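Local coordinates for sulfide-quinone reductase (Aquifex aeolicus, PDB 3HYW), which oxidises hydrogen sulfide with a quinone as electron acceptor, using FAD as cofactor and building up polysulfur at its active site, at residues A[74-86]-A[90-103]. Numbering follows the deposited sequence.
With FAD (flavin-adenine dinucleotide), chain G; SO4 (sulfate ion), chain N.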
ATOM      1  N   ILE A  74     -39.971  33.700   1.416  1.00 34.31           N
ATOM      2  CA  ILE A  74     -40.122  34.229   2.761  1.00 34.45           C
ATOM      3  C   ILE A  74     -38.766  34.126   3.452  1.00 34.33           C
ATOM      4  O   ILE A  74     -38.297  33.028   3.752  1.00 33.96           O
ATOM      5  CB  ILE A  74     -41.223  33.479   3.563  1.00 34.56           C
ATOM      6  CG1 ILE A  74     -42.583  33.640   2.872  1.00 34.59           C
ATOM      7  CG2 ILE A  74     -41.295  34.000   5.016  1.00 34.33           C
ATOM      8  CD1 ILE A  74     -43.664  32.719   3.393  1.00 34.83           C
ATOM      9  N   ASN A  75     -38.135  35.275   3.677  1.00 34.14           N
ATOM     10  CA  ASN A  75     -36.836  35.317   4.336  1.00 34.59           C
ATOM     11  C   ASN A  75     -37.006  35.302   5.854  1.00 34.54           C
ATOM     12  O   ASN A  75     -36.814  36.314   6.530  1.00 34.48           O
ATOM     13  CB  ASN A  75     -36.013  36.527   3.881  1.00 34.53           C
ATOM     14  CG  ASN A  75     -34.580  36.478   4.384  1.00 35.43           C
ATOM     15  OD1 ASN A  75     -34.071  35.416   4.767  1.00 36.46           O
ATOM     16  ND2 ASN A  75     -33.921  37.632   4.388  1.00 35.59           N
ATOM     17  N   GLU A  76     -37.391  34.137   6.360  1.00 34.66           N
ATOM     18  CA  GLU A  76     -37.573  33.898   7.784  1.00 34.92           C
ATOM     19  C   GLU A  76     -37.149  32.485   8.100  1.00 34.96           C
ATOM     20  O   GLU A  76     -37.186  31.604   7.240  1.00 35.13           O
ATOM     21  CB  GLU A  76     -39.047  34.010   8.159  1.00 34.97           C
ATOM     22  CG  GLU A  76     -39.574  35.392   8.313  1.00 35.84           C
ATOM     23  CD  GLU A  76     -40.872  35.394   9.083  1.00 37.74           C
ATOM     24  OE1 GLU A  76     -40.825  35.166  10.312  1.00 39.11           O
ATOM     25  OE2 GLU A  76     -41.934  35.613   8.466  1.00 38.43           O
ATOM     26  N   LYS A  77     -36.758  32.271   9.347  1.00 35.26           N
ATOM     27  CA  LYS A  77     -36.554  30.933   9.864  1.00 35.50           C
ATOM     28  C   LYS A  77     -37.913  30.263  10.058  1.00 35.12           C
ATOM     29  O   LYS A  77     -38.819  30.843  10.670  1.00 35.19           O
ATOM     30  CB  LYS A  77     -35.797  31.023  11.188  1.00 35.95           C
ATOM     31  CG  LYS A  77     -35.414  29.702  11.819  1.00 37.74           C
ATOM     32  CD  LYS A  77     -34.773  29.954  13.177  1.00 40.29           C
ATOM     33  CE  LYS A  77     -35.426  29.114  14.256  1.00 42.22           C
ATOM     34  NZ  LYS A  77     -34.642  29.128  15.532  1.00 43.53           N
ATOM     35  N   ALA A  78     -38.068  29.060   9.513  1.00 34.88           N
ATOM     36  CA  ALA A  78     -39.211  28.213   9.854  1.00 35.13           C
ATOM     37  C   ALA A  78     -39.020  27.681  11.275  1.00 35.24           C
ATOM     38  O   ALA A  78     -37.982  27.099  11.592  1.00 35.37           O
ATOM     39  CB  ALA A  78     -39.361  27.077   8.869  1.00 34.98           C
ATOM     40  N   GLU A  79     -40.019  27.905  12.122  1.00 35.61           N
ATOM     41  CA  GLU A  79     -39.918  27.631  13.556  1.00 36.03           C
ATOM     42  C   GLU A  79     -40.528  26.284  13.937  1.00 35.67           C
ATOM     43  O   GLU A  79     -39.931  25.515  14.692  1.00 35.89           O
ATOM     44  CB  GLU A  79     -40.573  28.769  14.350  1.00 36.15           C
ATOM     45  CG  GLU A  79     -40.526  28.619  15.862  1.00 36.74           C
ATOM     46  CD  GLU A  79     -41.208  29.774  16.579  1.00 37.45           C
ATOM     47  OE1 GLU A  79     -42.463  29.835  16.584  1.00 38.49           O
ATOM     48  OE2 GLU A  79     -40.483  30.614  17.152  1.00 39.98           O
ATOM     49  N   SER A  80     -41.723  26.003  13.428  1.00 35.42           N
ATOM     50  CA  SER A  80     -42.363  24.723  13.699  1.00 35.54           C
ATOM     51  C   SER A  80     -43.189  24.201  12.533  1.00 35.34           C
ATOM     52  O   SER A  80     -43.527  24.940  11.606  1.00 35.53           O
ATOM     53  CB  SER A  80     -43.197  24.775  14.994  1.00 35.62           C
ATOM     54  OG  SER A  80     -44.326  25.607  14.863  1.00 35.88           O
ATOM     55  N   ILE A  81     -43.488  22.908  12.593  1.00 35.24           N
ATOM     56  CA  ILE A  81     -44.312  22.230  11.606  1.00 34.93           C
ATOM     57  C   ILE A  81     -45.409  21.483  12.355  1.00 35.05           C
ATOM     58  O   ILE A  81     -45.126  20.712  13.279  1.00 35.11           O
ATOM     59  CB  ILE A  81     -43.485  21.209  10.775  1.00 34.90           C
ATOM     60  CG1 ILE A  81     -42.381  21.913   9.975  1.00 34.69           C
ATOM     61  CG2 ILE A  81     -44.392  20.384   9.856  1.00 34.46           C
ATOM     62  CD1 ILE A  81     -41.278  20.982   9.477  1.00 34.65           C
ATOM     63  N   ASP A  82     -46.658  21.728  11.972  1.00 34.97           N
ATOM     64  CA  ASP A  82     -47.778  20.918  12.444  1.00 35.02           C
ATOM     65  C   ASP A  82     -48.242  20.041  11.277  1.00 34.98           C
ATOM     66  O   ASP A  82     -48.962  20.511  10.390  1.00 34.94           O
ATOM     67  CB  ASP A  82     -48.915  21.797  12.989  1.00 34.85           C
ATOM     68  CG  ASP A  82     -50.073  20.985  13.572  1.00 35.10           C
ATOM     69  OD1 ASP A  82     -50.188  19.778  13.274  1.00 35.03           O
ATOM     70  OD2 ASP A  82     -50.892  21.566  14.323  1.00 35.98           O
ATOM     71  N   PRO A  83     -47.824  18.761  11.276  1.00 35.10           N
ATOM     72  CA  PRO A  83     -48.091  17.859  10.152  1.00 35.20           C
ATOM     73  C   PRO A  83     -49.540  17.379  10.090  1.00 35.09           C
ATOM     74  O   PRO A  83     -49.986  16.922   9.040  1.00 35.09           O
ATOM     75  CB  PRO A  83     -47.152  16.682  10.416  1.00 35.11           C
ATOM     76  CG  PRO A  83     -46.975  16.665  11.881  1.00 35.38           C
ATOM     77  CD  PRO A  83     -47.077  18.090  12.356  1.00 34.99           C
ATOM     78  N   ASP A  84     -50.253  17.472  11.212  1.00 35.11           N
ATOM     79  CA  ASP A  84     -51.665  17.111  11.278  1.00 35.44           C
ATOM     80  C   ASP A  84     -52.530  18.218  10.693  1.00 35.28           C
ATOM     81  O   ASP A  84     -53.558  17.949  10.073  1.00 35.42           O
ATOM     82  CB  ASP A  84     -52.084  16.828  12.724  1.00 35.47           C
ATOM     83  CG  ASP A  84     -51.296  15.690  13.349  1.00 36.32           C
ATOM     84  OD1 ASP A  84     -51.333  14.570  12.800  1.00 36.32           O
ATOM     85  OD2 ASP A  84     -50.642  15.913  14.394  1.00 37.46           O
ATOM     86  N   ALA A  85     -52.101  19.461  10.899  1.00 35.17           N
ATOM     87  CA  ALA A  85     -52.813  20.630  10.394  1.00 34.99           C
ATOM     88  C   ALA A  85     -52.281  21.064   9.033  1.00 34.92           C
ATOM     89  O   ALA A  85     -52.827  21.978   8.417  1.00 34.87           O
ATOM     90  CB  ALA A  85     -52.708  21.777  11.385  1.00 35.06           C
ATOM     91  N   ASN A  86     -51.217  20.402   8.572  1.00 34.91           N
ATOM     92  CA  ASN A  86     -50.510  20.774   7.336  1.00 34.84           C
ATOM     93  C   ASN A  86     -50.066  22.235   7.331  1.00 34.72           C
ATOM     94  O   ASN A  86     -50.320  22.972   6.374  1.00 34.83           O
ATOM     95  CB  ASN A  86     -51.348  20.468   6.085  1.00 34.95           C
ATOM     96  CG  ASN A  86     -51.686  19.002   5.948  1.00 35.47           C
ATOM     97  OD1 ASN A  86     -50.806  18.145   5.940  1.00 36.46           O
ATOM     98  ND2 ASN A  86     -52.975  18.705   5.841  1.00 36.84           N
ATOM     99  N   THR A  90     -43.514  30.402  11.039  1.00 35.69           N
ATOM    100  CA  THR A  90     -42.217  31.072  11.018  1.00 36.24           C
ATOM    101  C   THR A  90     -41.905  31.708  12.372  1.00 36.81           C
ATOM    102  O   THR A  90     -42.769  31.767  13.251  1.00 36.90           O
ATOM    103  CB  THR A  90     -42.126  32.130   9.892  1.00 36.07           C
ATOM    104  OG1 THR A  90     -43.102  33.154  10.113  1.00 36.28           O
ATOM    105  CG2 THR A  90     -42.355  31.497   8.526  1.00 35.73           C
ATOM    106  N   GLN A  91     -40.673  32.188  12.526  1.00 37.62           N
ATOM    107  CA  GLN A  91     -40.212  32.803  13.770  1.00 38.42           C
ATOM    108  C   GLN A  91     -41.055  34.017  14.191  1.00 38.56           C
ATOM    109  O   GLN A  91     -41.292  34.224  15.379  1.00 38.57           O
ATOM    110  CB  GLN A  91     -38.729  33.175  13.655  1.00 38.81           C
ATOM    111  CG  GLN A  91     -38.028  33.422  14.988  1.00 40.40           C
ATOM    112  CD  GLN A  91     -36.529  33.142  14.937  1.00 42.92           C
ATOM    113  OE1 GLN A  91     -35.865  33.391  13.928  1.00 43.10           O
ATOM    114  NE2 GLN A  91     -35.990  32.623  16.039  1.00 44.07           N
ATOM    115  N   SER A  92     -41.512  34.802  13.216  1.00 38.83           N
ATOM    116  CA  SER A  92     -42.360  35.966  13.492  1.00 39.01           C
ATOM    117  C   SER A  92     -43.808  35.566  13.785  1.00 39.07           C
ATOM    118  O   SER A  92     -44.626  36.405  14.189  1.00 39.16           O
ATOM    119  CB  SER A  92     -42.308  36.969  12.337  1.00 39.08           C
ATOM    120  OG  SER A  92     -42.949  36.452  11.184  1.00 39.29           O
ATOM    121  N   GLY A  93     -44.121  34.289  13.573  1.00 39.03           N
ATOM    122  CA  GLY A  93     -45.426  33.735  13.922  1.00 38.92           C
ATOM    123  C   GLY A  93     -46.380  33.546  12.763  1.00 38.87           C
ATOM    124  O   GLY A  93     -47.519  33.127  12.960  1.00 38.70           O
ATOM    125  N   LYS A  94     -45.917  33.847  11.552  1.00 39.02           N
ATOM    126  CA  LYS A  94     -46.721  33.679  10.341  1.00 39.36           C
ATOM    127  C   LYS A  94     -47.044  32.199  10.081  1.00 39.40           C
ATOM    128  O   LYS A  94     -46.148  31.355  10.070  1.00 39.29           O
ATOM    129  CB  LYS A  94     -46.000  34.300   9.136  1.00 39.22           C
ATOM    130  CG  LYS A  94     -46.772  34.221   7.836  1.00 39.45           C
ATOM    131  CD  LYS A  94     -45.938  34.698   6.646  1.00 39.95           C
ATOM    132  CE  LYS A  94     -46.772  34.705   5.362  1.00 40.78           C
ATOM    133  NZ  LYS A  94     -48.039  35.485   5.519  1.00 41.19           N
ATOM    134  N   LYS A  95     -48.328  31.899   9.885  1.00 39.39           N
ATOM    135  CA  LYS A  95     -48.782  30.537   9.605  1.00 39.59           C
ATOM    136  C   LYS A  95     -48.970  30.326   8.112  1.00 39.33           C
ATOM    137  O   LYS A  95     -49.756  31.025   7.468  1.00 39.53           O
ATOM    138  CB  LYS A  95     -50.098  30.231  10.325  1.00 39.71           C
ATOM    139  CG  LYS A  95     -49.993  30.075  11.829  1.00 41.12           C
ATOM    140  CD  LYS A  95     -49.655  28.646  12.236  1.00 42.19           C
ATOM    141  CE  LYS A  95     -49.877  28.450  13.731  1.00 43.17           C
ATOM    142  NZ  LYS A  95     -49.253  27.196  14.231  1.00 42.79           N
ATOM    143  N   ILE A  96     -48.256  29.348   7.571  1.00 39.02           N
ATOM    144  CA  ILE A  96     -48.328  29.015   6.154  1.00 38.74           C
ATOM    145  C   ILE A  96     -48.869  27.595   6.003  1.00 38.43           C
ATOM    146  O   ILE A  96     -48.300  26.640   6.537  1.00 38.47           O
ATOM    147  CB  ILE A  96     -46.939  29.156   5.475  1.00 38.76           C
ATOM    148  CG1 ILE A  96     -46.431  30.593   5.614  1.00 39.20           C
ATOM    149  CG2 ILE A  96     -47.009  28.796   3.997  1.00 38.96           C
ATOM    150  CD1 ILE A  96     -45.028  30.704   6.104  1.00 40.53           C
ATOM    151  N   GLU A  97     -49.979  27.466   5.287  1.00 38.08           N
ATOM    152  CA  GLU A  97     -50.599  26.169   5.055  1.00 37.85           C
ATOM    153  C   GLU A  97     -50.002  25.538   3.806  1.00 37.15           C
ATOM    154  O   GLU A  97     -49.593  26.245   2.878  1.00 37.68           O
ATOM    155  CB  GLU A  97     -52.117  26.325   4.923  1.00 38.48           C
ATOM    156  CG  GLU A  97     -52.912  25.097   5.333  1.00 40.01           C
ATOM    157  CD  GLU A  97     -54.182  25.464   6.065  1.00 42.58           C
ATOM    158  OE1 GLU A  97     -54.109  25.720   7.287  1.00 44.11           O
ATOM    159  OE2 GLU A  97     -55.255  25.492   5.421  1.00 43.60           O
ATOM    160  N   TYR A  98     -49.923  24.211   3.785  1.00 35.93           N
ATOM    161  CA  TYR A  98     -49.369  23.513   2.628  1.00 34.56           C
ATOM    162  C   TYR A  98     -50.192  22.294   2.236  1.00 34.06           C
ATOM    163  O   TYR A  98     -50.876  21.698   3.068  1.00 33.97           O
ATOM    164  CB  TYR A  98     -47.899  23.120   2.869  1.00 34.26           C
ATOM    165  CG  TYR A  98     -47.669  22.130   3.996  1.00 33.63           C
ATOM    166  CD1 TYR A  98     -47.230  22.561   5.248  1.00 33.78           C
ATOM    167  CD2 TYR A  98     -47.874  20.760   3.804  1.00 32.72           C
ATOM    168  CE1 TYR A  98     -47.007  21.653   6.287  1.00 33.14           C
ATOM    169  CE2 TYR A  98     -47.659  19.845   4.833  1.00 32.94           C
ATOM    170  CZ  TYR A  98     -47.225  20.297   6.069  1.00 32.95           C
ATOM    171  OH  TYR A  98     -47.022  19.400   7.088  1.00 31.95           O
ATOM    172  N   ASP A  99     -50.120  21.942   0.956  1.00 33.55           N
ATOM    173  CA  ASP A  99     -50.644  20.675   0.462  1.00 32.97           C
ATOM    174  C   ASP A  99     -49.523  19.637   0.503  1.00 33.20           C
ATOM    175  O   ASP A  99     -49.749  18.467   0.824  1.00 33.25           O
ATOM    176  CB  ASP A  99     -51.182  20.850  -0.960  1.00 32.54           C
ATOM    177  CG  ASP A  99     -52.375  21.792  -1.015  1.00 31.91           C
ATOM    178  OD1 ASP A  99     -53.282  21.633  -0.179  1.00 30.91           O
ATOM    179  OD2 ASP A  99     -52.403  22.689  -1.880  1.00 30.15           O
ATOM    180  N   TYR A 100     -48.314  20.084   0.174  1.00 33.10           N
ATOM    181  CA  TYR A 100     -47.108  19.259   0.290  1.00 33.14           C
ATOM    182  C   TYR A 100     -46.003  20.079   0.933  1.00 32.91           C
ATOM    183  O   TYR A 100     -45.931  21.288   0.726  1.00 33.30           O
ATOM    184  CB  TYR A 100     -46.652  18.753  -1.083  1.00 33.27           C
ATOM    185  CG  TYR A 100     -47.711  17.990  -1.841  1.00 34.03           C
ATOM    186  CD1 TYR A 100     -47.763  16.598  -1.800  1.00 34.72           C
ATOM    187  CD2 TYR A 100     -48.666  18.664  -2.602  1.00 34.73           C
ATOM    188  CE1 TYR A 100     -48.753  15.901  -2.490  1.00 34.46           C
ATOM    189  CE2 TYR A 100     -49.656  17.983  -3.286  1.00 34.48           C
ATOM    190  CZ  TYR A 100     -49.695  16.606  -3.232  1.00 34.62           C
ATOM    191  OH  TYR A 100     -50.677  15.940  -3.926  1.00 34.13           O
ATOM    192  N   LEU A 101     -45.148  19.415   1.709  1.00 32.54           N
ATOM    193  CA  LEU A 101     -44.035  20.073   2.387  1.00 32.03           C
ATOM    194  C   LEU A 101     -42.710  19.396   2.051  1.00 31.83           C
ATOM    195  O   LEU A 101     -42.594  18.175   2.140  1.00 31.48           O
ATOM    196  CB  LEU A 101     -44.240  20.056   3.910  1.00 32.03           C
ATOM    197  CG  LEU A 101     -43.094  20.596   4.775  1.00 31.85           C
ATOM    198  CD1 LEU A 101     -43.042  22.112   4.696  1.00 31.81           C
ATOM    199  CD2 LEU A 101     -43.204  20.144   6.217  1.00 31.80           C
ATOM    200  N   VAL A 102     -41.721  20.201   1.674  1.00 31.67           N
ATOM    201  CA  VAL A 102     -40.356  19.711   1.458  1.00 31.66           C
ATOM    202  C   VAL A 102     -39.422  20.308   2.516  1.00 31.51           C
ATOM    203  O   VAL A 102     -39.242  21.528   2.588  1.00 31.53           O
ATOM    204  CB  VAL A 102     -39.821  20.063   0.045  1.00 31.54           C
ATOM    205  CG1 VAL A 102     -38.408  19.530  -0.144  1.00 31.41           C
ATOM    206  CG2 VAL A 102     -40.740  19.523  -1.031  1.00 31.07           C
ATOM    207  N   ILE A 103     -38.831  19.439   3.327  1.00 31.42           N
ATOM    208  CA  ILE A 103     -37.878  19.870   4.346  1.00 31.44           C
ATOM    209  C   ILE A 103     -36.462  19.731   3.809  1.00 31.45           C
ATOM    210  O   ILE A 103     -36.014  18.623   3.485  1.00 32.00           O
ATOM    211  CB  ILE A 103     -38.052  19.094   5.678  1.00 31.02           C
ATOM    212  CG1 ILE A 103     -39.517  19.152   6.132  1.00 31.30           C
ATOM    213  CG2 ILE A 103     -37.095  19.660   6.752  1.00 30.57           C
ATOM    214  CD1 ILE A 103     -39.875  18.210   7.260  1.00 31.08           C
TER
HETATM  215  PA  FAD G 441     -27.736  23.670   2.484  1.00 23.13           P
HETATM  216  O1A FAD G 441     -27.301  23.819   1.048  1.00 21.98           O
HETATM  217  O2A FAD G 441     -26.769  23.995   3.581  1.00 24.09           O
HETATM  218  O5B FAD G 441     -29.051  24.565   2.639  1.00 24.67           O
HETATM  219  C5B FAD G 441     -29.869  24.584   3.797  1.00 24.01           C
HETATM  220  C4B FAD G 441     -30.691  25.862   3.732  1.00 24.36           C
HETATM  221  O4B FAD G 441     -31.717  25.837   4.724  1.00 25.28           O
HETATM  222  C3B FAD G 441     -29.839  27.082   4.040  1.00 25.54           C
HETATM  223  O3B FAD G 441     -30.213  28.139   3.149  1.00 25.86           O
HETATM  224  C2B FAD G 441     -30.208  27.428   5.469  1.00 25.73           C
HETATM  225  O2B FAD G 441     -30.029  28.815   5.746  1.00 26.92           O
HETATM  226  C1B FAD G 441     -31.671  27.028   5.509  1.00 25.75           C
HETATM  227  N9A FAD G 441     -32.217  26.750   6.865  1.00 26.20           N
HETATM  228  C8A FAD G 441     -31.606  26.103   7.881  1.00 26.17           C
HETATM  229  N7A FAD G 441     -32.460  26.041   8.934  1.00 26.59           N
HETATM  230  C5A FAD G 441     -33.607  26.661   8.567  1.00 26.19           C
HETATM  231  C6A FAD G 441     -34.818  26.915   9.208  1.00 26.33           C
HETATM  232  N6A FAD G 441     -35.018  26.504  10.481  1.00 25.81           N
HETATM  233  N1A FAD G 441     -35.801  27.578   8.544  1.00 26.27           N
HETATM  234  C2A FAD G 441     -35.621  27.994   7.278  1.00 26.78           C
HETATM  235  N3A FAD G 441     -34.463  27.765   6.639  1.00 26.57           N
HETATM  236  C4A FAD G 441     -33.447  27.099   7.259  1.00 26.06           C
HETATM  237  N1  FAD G 441     -20.945  18.232  -1.820  1.00 22.93           N
HETATM  238  C2  FAD G 441     -20.426  17.930  -3.040  1.00 23.66           C
HETATM  239  O2  FAD G 441     -21.049  17.172  -3.810  1.00 24.10           O
HETATM  240  N3  FAD G 441     -19.242  18.444  -3.452  1.00 23.08           N
HETATM  241  C4  FAD G 441     -18.551  19.275  -2.646  1.00 23.39           C
HETATM  242  O4  FAD G 441     -17.350  19.795  -3.037  1.00 23.55           O
HETATM  243  C4X FAD G 441     -19.059  19.596  -1.393  1.00 23.22           C
HETATM  244  N5  FAD G 441     -18.357  20.424  -0.586  1.00 23.21           N
HETATM  245  C5X FAD G 441     -18.836  20.756   0.633  1.00 23.05           C
HETATM  246  C6  FAD G 441     -18.097  21.626   1.443  1.00 23.03           C
HETATM  247  C7  FAD G 441     -18.561  21.978   2.707  1.00 23.35           C
HETATM  248  C7M FAD G 441     -17.725  22.918   3.554  1.00 23.27           C
HETATM  249  C8  FAD G 441     -19.774  21.451   3.157  1.00 23.43           C
HETATM  250  C8M FAD G 441     -20.337  21.788   4.525  1.00 23.84           C
HETATM  251  C9  FAD G 441     -20.503  20.579   2.344  1.00 23.15           C
HETATM  252  C9A FAD G 441     -20.051  20.226   1.062  1.00 23.25           C
HETATM  253  N10 FAD G 441     -20.766  19.391   0.251  1.00 23.61           N
HETATM  254  C10 FAD G 441     -20.277  19.063  -0.974  1.00 23.12           C
HETATM  255  C1' FAD G 441     -22.021  18.775   0.741  1.00 23.08           C
HETATM  256  C2' FAD G 441     -23.368  19.276   0.263  1.00 22.43           C
HETATM  257  O2' FAD G 441     -23.389  19.363  -1.168  1.00 23.62           O
HETATM  258  C3' FAD G 441     -23.683  20.604   0.953  1.00 22.62           C
HETATM  259  O3' FAD G 441     -23.673  20.408   2.387  1.00 20.36           O
HETATM  260  C4' FAD G 441     -25.035  21.150   0.514  1.00 22.58           C
HETATM  261  O4' FAD G 441     -25.081  22.543   0.851  1.00 23.25           O
HETATM  262  C5' FAD G 441     -26.179  20.404   1.192  1.00 21.62           C
HETATM  263  O5' FAD G 441     -27.428  20.873   0.691  1.00 22.49           O
HETATM  264  P   FAD G 441     -28.713  21.083   1.643  1.00 21.98           P
HETATM  265  O1P FAD G 441     -29.817  21.648   0.789  1.00 21.34           O
HETATM  266  O2P FAD G 441     -28.973  19.833   2.456  1.00 20.22           O
HETATM  267  O3P FAD G 441     -28.243  22.173   2.734  1.00 21.19           O
HETATM  268  S   SO4 N 433     -33.728  25.524  13.825  0.50 32.02           S
HETATM  269  O1  SO4 N 433     -33.635  26.727  14.634  0.50 32.04           O
HETATM  270  O2  SO4 N 433     -32.975  24.478  14.513  0.50 31.58           O
HETATM  271  O3  SO4 N 433     -35.123  25.127  13.657  0.50 29.31           O
HETATM  272  O4  SO4 N 433     -33.132  25.796  12.519  0.50 31.34           O
HETATM  273  O   HOH W   1     -36.450  34.434  11.177  1.00 42.29           O
HETATM  274  O   HOH W   2     -48.192  16.854   6.852  1.00 27.64           O
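One carboxylate oxygen, Glu76 OE1, is gripped twice by Ser92: the hydroxyl OG donates to it at 2.6 Å on the syn side, 27° out of the carboxylate plane, and the backbone N at 3.0 Å nearly along the C-O bond. With Ser92 OG lodged between its own backbone N and carbonyl carbon (chi1 69°), hydroxyl and amide of one residue converge on that oxygen, pinning the type I turn Thr90 to Gly93. Alongside, Gln91 N donates a hydrogen bond to Lys77 O (2.9 Å), and a water links Lys77 N to Gln91 OE1. The turn leads from strand 87-90 into strand 95-97 of a three-stranded antiparallel meander, first strand 78-82, inserted between parallel-sheet strands 71-74 and 100-103 of the Rossmann-type FAD domain; Ala78 reads the adenine edge, its N donating to FAD N1A and its O accepting from N6A. At the other end Tyr98 N donates to Asn86 O (2.9 Å), while the Tyr98 ring lies between Asn86, whose CB makes a CH-pi contact over one face, 4.1 Å from the ring centroid, and Leu101 CB on the opposite face. A water joins Tyr98 OH to Pro83 O; an alanine here would probably open a gap between Asn86 and Leu101 and leave that water without its hydroxyl partner. Deeper, Ile81 CD1 meets Ile103 CD1 tip to tip at 3.8 Å, packing the meander against strand 100-103.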